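Local coordinates for protein pseudoperoxidase (Leishmania major, PDB 5VIA) that binds heme b, its iron held by two axial protein ligands, in a peroxidase-type fold, and as a pseudoperoxidase probably lacks ordinary peroxidase activity, at residues P31-A34 with A35-I38; A41-L44 with A45-A49. All blocks are in the same frame, centred on the assembly; numbering follows the deposited sequence.

Interaction 1 of 2, residues P31-A34 with A35-I38; sequences PDLA and ATSI. With HEM (protoporphyrin IX containing Fe), chain B.
The flat carbonyl group of L33 receives S37 on both faces: the amide N of S37 stands above one side, 39° out of the plane, and its OG approaches the same oxygen from the other. The L33 O to S37 N bond is 2.9 Å, and the L33 O to S37 OG bond, donated by the hydroxyl, is a short 2.6 Å. With OG beside its own backbone N (chi1 -56°), the serine bends back along the helix, and a buried polar side chain is satisfied within one turn. I38 N continues the ladder, 3.1 Å from A34 O.

The second flat group is a heme propionate. T36 OG1 donates to HEM O1D at 2.7 Å from well above the carboxylate plane, on one face, while its CB and CG2 pack against that same oxygen, which agrees with the role of T36 as a heme-binding residue. A chi1 of -41° turns the hydroxyl beside the backbone N, where OG1 also comes within 3.2 Å of D32 O. I38 CG2 meets the pyrrole D methyl, HEM CMD, at 3.8 Å. A water bridges A35 N to P31 O, four residues back, accepting from the first and donating to the second. S169, H165 and E163 supply further hydrogen bonds to the heme.

Residues 31-38 lead into helix 33-49. L33, T36 and S37 rest on helix 67-79 through D68, I72 and V69; A34 packs on F27 of helix 16-29 and Y99 of helix 85-99, and I38 reaches I97 of the latter helix.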
loop_
_atom_site.group_PDB
_atom_site.type_symbol
_atom_site.label_atom_id
_atom_site.label_comp_id
_atom_site.label_asym_id
_atom_site.label_seq_id
_atom_site.Cartn_x
_atom_site.Cartn_y
_atom_site.Cartn_z
ATOM N N PRO A 31 8.689 -14.337 1.631
ATOM C CA PRO A 31 8.652 -13.390 0.509
ATOM C C PRO A 31 7.310 -12.699 0.365
ATOM O O PRO A 31 7.257 -11.613 -0.198
ATOM C CB PRO A 31 8.898 -14.282 -0.713
ATOM C CG PRO A 31 9.565 -15.491 -0.192
ATOM C CD PRO A 31 9.004 -15.707 1.182
ATOM N N ASP A 32 6.245 -13.330 0.854
ATOM C CA ASP A 32 4.901 -12.784 0.719
ATOM C C ASP A 32 4.675 -11.575 1.615
ATOM O O ASP A 32 3.793 -10.756 1.350
ATOM C CB ASP A 32 3.852 -13.858 1.030
ATOM C CG ASP A 32 4.002 -14.451 2.424
ATOM O OD1 ASP A 32 4.997 -15.176 2.683
ATOM O OD2 ASP A 32 3.099 -14.217 3.261
ATOM N N LEU A 33 5.465 -11.474 2.682
ATOM C CA LEU A 33 5.280 -10.410 3.672
ATOM C C LEU A 33 5.891 -9.079 3.253
ATOM O O LEU A 33 5.682 -8.054 3.913
ATOM C CB LEU A 33 5.833 -10.850 5.030
ATOM C CG LEU A 33 5.113 -12.061 5.624
ATOM C CD1 LEU A 33 5.597 -12.356 7.032
ATOM C CD2 LEU A 33 3.609 -11.815 5.611
ATOM N N ALA A 34 6.647 -9.076 2.163
ATOM C CA ALA A 34 7.191 -7.815 1.667
ATOM C C ALA A 34 6.069 -6.927 1.179
ATOM O O ALA A 34 5.972 -5.742 1.560
ATOM C CB ALA A 34 8.193 -8.059 0.563
ATOM N N ALA A 35 5.207 -7.473 0.325
ATOM C CA ALA A 35 4.093 -6.659 -0.149
ATOM C C ALA A 35 3.108 -6.314 0.979
ATOM O O ALA A 35 2.555 -5.206 1.019
ATOM C CB ALA A 35 3.392 -7.325 -1.317
ATOM N N THR A 36 2.877 -7.244 1.900
ATOM C CA THR A 36 1.985 -6.940 3.017
ATOM C C THR A 36 2.562 -5.801 3.889
ATOM O O THR A 36 1.812 -4.955 4.405
ATOM C CB THR A 36 1.685 -8.173 3.875
ATOM O OG1 THR A 36 1.470 -9.315 3.027
ATOM C CG2 THR A 36 0.432 -7.915 4.715
ATOM N N SER A 37 3.886 -5.762 4.033
ATOM C CA SER A 37 4.516 -4.690 4.793
ATOM C C SER A 37 4.338 -3.352 4.079
ATOM O O SER A 37 4.214 -2.312 4.725
ATOM C CB SER A 37 5.998 -4.980 5.027
ATOM O OG SER A 37 6.173 -6.239 5.670
ATOM N N ILE A 38 4.312 -3.378 2.749
ATOM C CA ILE A 38 4.076 -2.166 1.974
ATOM C C ILE A 38 2.638 -1.721 2.186
ATOM O O ILE A 38 2.384 -0.543 2.442
ATOM C CB ILE A 38 4.327 -2.377 0.469
ATOM C CG1 ILE A 38 5.807 -2.652 0.216
ATOM C CG2 ILE A 38 3.840 -1.155 -0.344
ATOM C CD1 ILE A 38 6.099 -3.056 -1.214
HETATM C CHA HEM B . -3.763 -5.154 -1.734
HETATM C CHB HEM B . -7.579 -2.386 -2.973
HETATM C CHC HEM B . -4.861 1.516 -1.993
HETATM C CHD HEM B . -0.873 -1.243 -1.485
HETATM C C1A HEM B . -5.024 -4.727 -2.069
HETATM C C2A HEM B . -6.173 -5.596 -2.196
HETATM C C3A HEM B . -7.223 -4.852 -2.528
HETATM C C4A HEM B . -6.782 -3.464 -2.637
HETATM C CMA HEM B . -8.657 -5.359 -2.767
HETATM C CAA HEM B . -6.172 -7.118 -1.931
HETATM C CBA HEM B . -6.148 -7.222 -0.393
HETATM C CGA HEM B . -6.134 -8.650 0.105
HETATM O O1A HEM B . -7.109 -9.391 -0.174
HETATM O O2A HEM B . -5.162 -9.036 0.813
HETATM C C1B HEM B . -7.205 -1.069 -2.798
HETATM C C2B HEM B . -8.014 0.105 -3.029
HETATM C C3B HEM B . -7.288 1.196 -2.742
HETATM C C4B HEM B . -5.952 0.745 -2.356
HETATM C CMB HEM B . -9.480 0.080 -3.488
HETATM C CAB HEM B . -7.828 2.643 -2.868
HETATM C CBB HEM B . -7.357 3.647 -2.121
HETATM C C1C HEM B . -3.550 1.127 -1.780
HETATM C C2C HEM B . -2.405 2.010 -1.517
HETATM C C3C HEM B . -1.302 1.226 -1.374
HETATM C C4C HEM B . -1.720 -0.157 -1.546
HETATM C CMC HEM B . -2.512 3.557 -1.415
HETATM C CAC HEM B . 0.178 1.550 -1.063
HETATM C CBC HEM B . 0.609 2.773 -0.727
HETATM C C1D HEM B . -1.266 -2.559 -1.522
HETATM C C2D HEM B . -0.375 -3.698 -1.437
HETATM C C3D HEM B . -1.277 -4.923 -1.518
HETATM C C4D HEM B . -2.621 -4.396 -1.643
HETATM C CMD HEM B . 1.162 -3.681 -1.294
HETATM C CAD HEM B . -0.839 -6.410 -1.449
HETATM C CBD HEM B . -0.828 -6.749 0.047
HETATM C CGD HEM B . -0.457 -8.193 0.290
HETATM O O1D HEM B . -0.604 -8.667 1.455
HETATM O O2D HEM B . -0.023 -8.859 -0.683
HETATM N NA HEM B . -5.427 -3.426 -2.353
HETATM N NB HEM B . -5.955 -0.647 -2.400
HETATM N NC HEM B . -3.087 -0.192 -1.792
HETATM N ND HEM B . -2.578 -3.006 -1.657
HETATM FE FE HEM B . -4.304 -1.835 -2.004
HETATM O O HOH W 1 5.840 -9.650 -1.350
#

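Interaction 2 of 2, residues A41-L44 with A45-A49. With HEM (protoporphyrin IX containing Fe), chain B.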
loop_
_atom_site.group_PDB
_atom_site.type_symbol
_atom_site.label_atom_id
_atom_site.label_comp_id
_atom_site.label_asym_id
_atom_site.label_seq_id
_atom_site.Cartn_x
_atom_site.Cartn_y
_atom_site.Cartn_z
ATOM N N ALA A 41 2.043 0.278 5.306
ATOM C CA ALA A 41 2.364 1.704 5.351
ATOM C C ALA A 41 1.123 2.509 5.005
ATOM O O ALA A 41 0.893 3.584 5.573
ATOM C CB ALA A 41 3.492 2.039 4.414
ATOM N N PHE A 42 0.341 1.997 4.054
ATOM C CA PHE A 42 -0.925 2.619 3.684
ATOM C C PHE A 42 -1.993 2.457 4.762
ATOM O O PHE A 42 -2.698 3.423 5.096
ATOM C CB PHE A 42 -1.440 2.103 2.320
ATOM C CG PHE A 42 -2.857 2.524 2.011
ATOM C CD1 PHE A 42 -3.209 3.875 1.977
ATOM C CD2 PHE A 42 -3.838 1.577 1.756
ATOM C CE1 PHE A 42 -4.516 4.265 1.696
ATOM C CE2 PHE A 42 -5.140 1.955 1.480
ATOM C CZ PHE A 42 -5.484 3.304 1.453
ATOM N N VAL A 43 -2.132 1.246 5.304
ATOM C CA VAL A 43 -3.064 1.023 6.410
ATOM C C VAL A 43 -2.829 2.057 7.527
ATOM O O VAL A 43 -3.775 2.709 8.000
ATOM C CB VAL A 43 -2.923 -0.409 6.988
ATOM C CG1 VAL A 43 -3.880 -0.615 8.120
ATOM C CG2 VAL A 43 -3.176 -1.455 5.897
ATOM N N LEU A 44 -1.567 2.226 7.926
ATOM C CA LEU A 44 -1.247 3.119 9.040
ATOM C C LEU A 44 -1.580 4.562 8.686
ATOM O O LEU A 44 -2.206 5.267 9.470
ATOM C CB LEU A 44 0.227 2.980 9.422
ATOM C CG LEU A 44 0.563 1.624 10.076
ATOM C CD1 LEU A 44 2.051 1.501 10.335
ATOM C CD2 LEU A 44 -0.222 1.452 11.367
ATOM N N ALA A 45 -1.178 4.984 7.493
ATOM C CA ALA A 45 -1.404 6.357 7.052
ATOM C C ALA A 45 -2.886 6.643 6.891
ATOM O O ALA A 45 -3.350 7.726 7.254
ATOM C CB ALA A 45 -0.674 6.618 5.755
ATOM N N ALA A 46 -3.632 5.684 6.333
ATOM C CA ALA A 46 -5.076 5.863 6.187
ATOM C C ALA A 46 -5.726 5.993 7.551
ATOM O O ALA A 46 -6.652 6.803 7.745
ATOM C CB ALA A 46 -5.703 4.710 5.392
ATOM N N ARG A 47 -5.253 5.209 8.515
ATOM C CA ARG A 47 -5.804 5.293 9.866
ATOM C C ARG A 47 -5.504 6.651 10.527
ATOM O O ARG A 47 -6.379 7.246 11.161
ATOM C CB ARG A 47 -5.321 4.130 10.737
ATOM C CG ARG A 47 -5.951 2.797 10.345
ATOM C CD ARG A 47 -5.258 1.615 11.017
ATOM N NE ARG A 47 -5.357 1.685 12.465
ATOM C CZ ARG A 47 -6.406 1.246 13.158
ATOM N NH1 ARG A 47 -7.453 0.705 12.527
ATOM N NH2 ARG A 47 -6.419 1.346 14.481
ATOM N N ARG A 48 -4.280 7.141 10.378
ATOM C CA ARG A 48 -3.949 8.467 10.927
ATOM C C ARG A 48 -4.804 9.571 10.292
ATOM O O ARG A 48 -5.113 10.580 10.930
ATOM C CB ARG A 48 -2.462 8.768 10.741
ATOM C CG ARG A 48 -1.513 7.867 11.536
ATOM C CD ARG A 48 -0.070 8.431 11.546
ATOM N NE ARG A 48 0.457 8.724 10.209
ATOM C CZ ARG A 48 0.971 7.815 9.382
ATOM N NH1 ARG A 48 1.010 6.536 9.736
ATOM N NH2 ARG A 48 1.442 8.177 8.195
ATOM N N ALA A 49 -5.195 9.373 9.038
ATOM C CA ALA A 49 -5.974 10.368 8.303
ATOM C C ALA A 49 -7.480 10.234 8.515
ATOM O O ALA A 49 -8.250 11.078 8.060
ATOM C CB ALA A 49 -5.643 10.300 6.815
HETATM C CHA HEM B . -3.763 -5.154 -1.734
HETATM C CHB HEM B . -7.579 -2.386 -2.973
HETATM C CHC HEM B . -4.861 1.516 -1.993
HETATM C CHD HEM B . -0.873 -1.243 -1.485
HETATM C C1A HEM B . -5.024 -4.727 -2.069
HETATM C C2A HEM B . -6.173 -5.596 -2.196
HETATM C C3A HEM B . -7.223 -4.852 -2.528
HETATM C C4A HEM B . -6.782 -3.464 -2.637
HETATM C CMA HEM B . -8.657 -5.359 -2.767
HETATM C CAA HEM B . -6.172 -7.118 -1.931
HETATM C CBA HEM B . -6.148 -7.222 -0.393
HETATM C CGA HEM B . -6.134 -8.650 0.105
HETATM O O1A HEM B . -7.109 -9.391 -0.174
HETATM O O2A HEM B . -5.162 -9.036 0.813
HETATM C C1B HEM B . -7.205 -1.069 -2.798
HETATM C C2B HEM B . -8.014 0.105 -3.029
HETATM C C3B HEM B . -7.288 1.196 -2.742
HETATM C C4B HEM B . -5.952 0.745 -2.356
HETATM C CMB HEM B . -9.480 0.080 -3.488
HETATM C CAB HEM B . -7.828 2.643 -2.868
HETATM C CBB HEM B . -7.357 3.647 -2.121
HETATM C C1C HEM B . -3.550 1.127 -1.780
HETATM C C2C HEM B . -2.405 2.010 -1.517
HETATM C C3C HEM B . -1.302 1.226 -1.374
HETATM C C4C HEM B . -1.720 -0.157 -1.546
HETATM C CMC HEM B . -2.512 3.557 -1.415
HETATM C CAC HEM B . 0.178 1.550 -1.063
HETATM C CBC HEM B . 0.609 2.773 -0.727
HETATM C C1D HEM B . -1.266 -2.559 -1.522
HETATM C C2D HEM B . -0.375 -3.698 -1.437
HETATM C C3D HEM B . -1.277 -4.923 -1.518
HETATM C C4D HEM B . -2.621 -4.396 -1.643
HETATM C CMD HEM B . 1.162 -3.681 -1.294
HETATM C CAD HEM B . -0.839 -6.410 -1.449
HETATM C CBD HEM B . -0.828 -6.749 0.047
HETATM C CGD HEM B . -0.457 -8.193 0.290
HETATM O O1D HEM B . -0.604 -8.667 1.455
HETATM O O2D HEM B . -0.023 -8.859 -0.683
HETATM N NA HEM B . -5.427 -3.426 -2.353
HETATM N NB HEM B . -5.955 -0.647 -2.400
HETATM N NC HEM B . -3.087 -0.192 -1.792
HETATM N ND HEM B . -2.578 -3.006 -1.657
HETATM FE FE HEM B . -4.304 -1.835 -2.004
HETATM O O HOH W 2 2.297 5.323 7.233
#
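A41 O is gripped twice, by A45 N at 3.2 Å in the helical ladder and by a water that donates to it at 2.8 Å. The same water accepts from R48 NH1 at 3.1 Å and lies in the guanidinium plane, at its edge, so it links the guanidinium to a carbonyl seven residues earlier. A bend at chi3 (-53°) folds the R48 chain along the helix, bringing one face of its guanidinium over A45 CA and NH1 within 3.7 Å of L44 CB. R48 NE is taken by S280 O, which fixes the group from a second direction.

On another side of the helix, A46 N bonds to F42 O at 2.7 Å, almost on the C=O axis. F42 CG is anti to the backbone N (chi1 170°), which sends the ring out over the heme. There it lies nearly parallel to the porphyrin and offset over its rim, between the C2C/CMC edge of pyrrole C and the meso carbon CHC, with HEM CMC against one face and CE2 3.5 Å from HEM CHC. A46 CB meets the ring obliquely, 3.9 Å from F42 CE1. V43 and R47 run side by side, CG1 of the valine against CD of the arginine.

The side chain of F42 comes about 4 Å from that of the axial ligand C60. Helix 33-49 probably corresponds to the distal helix of heme peroxidases, on the face of the heme where F42 and C60 lie. Around it, S59 and L144 adjoin F42, A41 and A45 pack on helix 263-279 through F274, M277 and I278, and L44 rests on E86 and A89 of helix 85-99.

Both contacts belong to helix 33-49 and follow one another along the chain: interaction 1 lies toward its N-terminal part and interaction 2 toward its C-terminal part, their centres about 16 Å apart and separated only by residues 39 and 40. All four segments fall within the peroxidase domain. One helix thus meets the same heme at two places, by a hydrogen bond to a propionate and by apolar contact with a pyrrole methyl in its early part, and by an aromatic side chain stacked over the porphyrin rim farther along. Helix 85-99 lines both ends, whereas helix 67-79 borders interaction 1 and helix 263-279 borders interaction 2. The helix therefore forms a wall of the heme pocket.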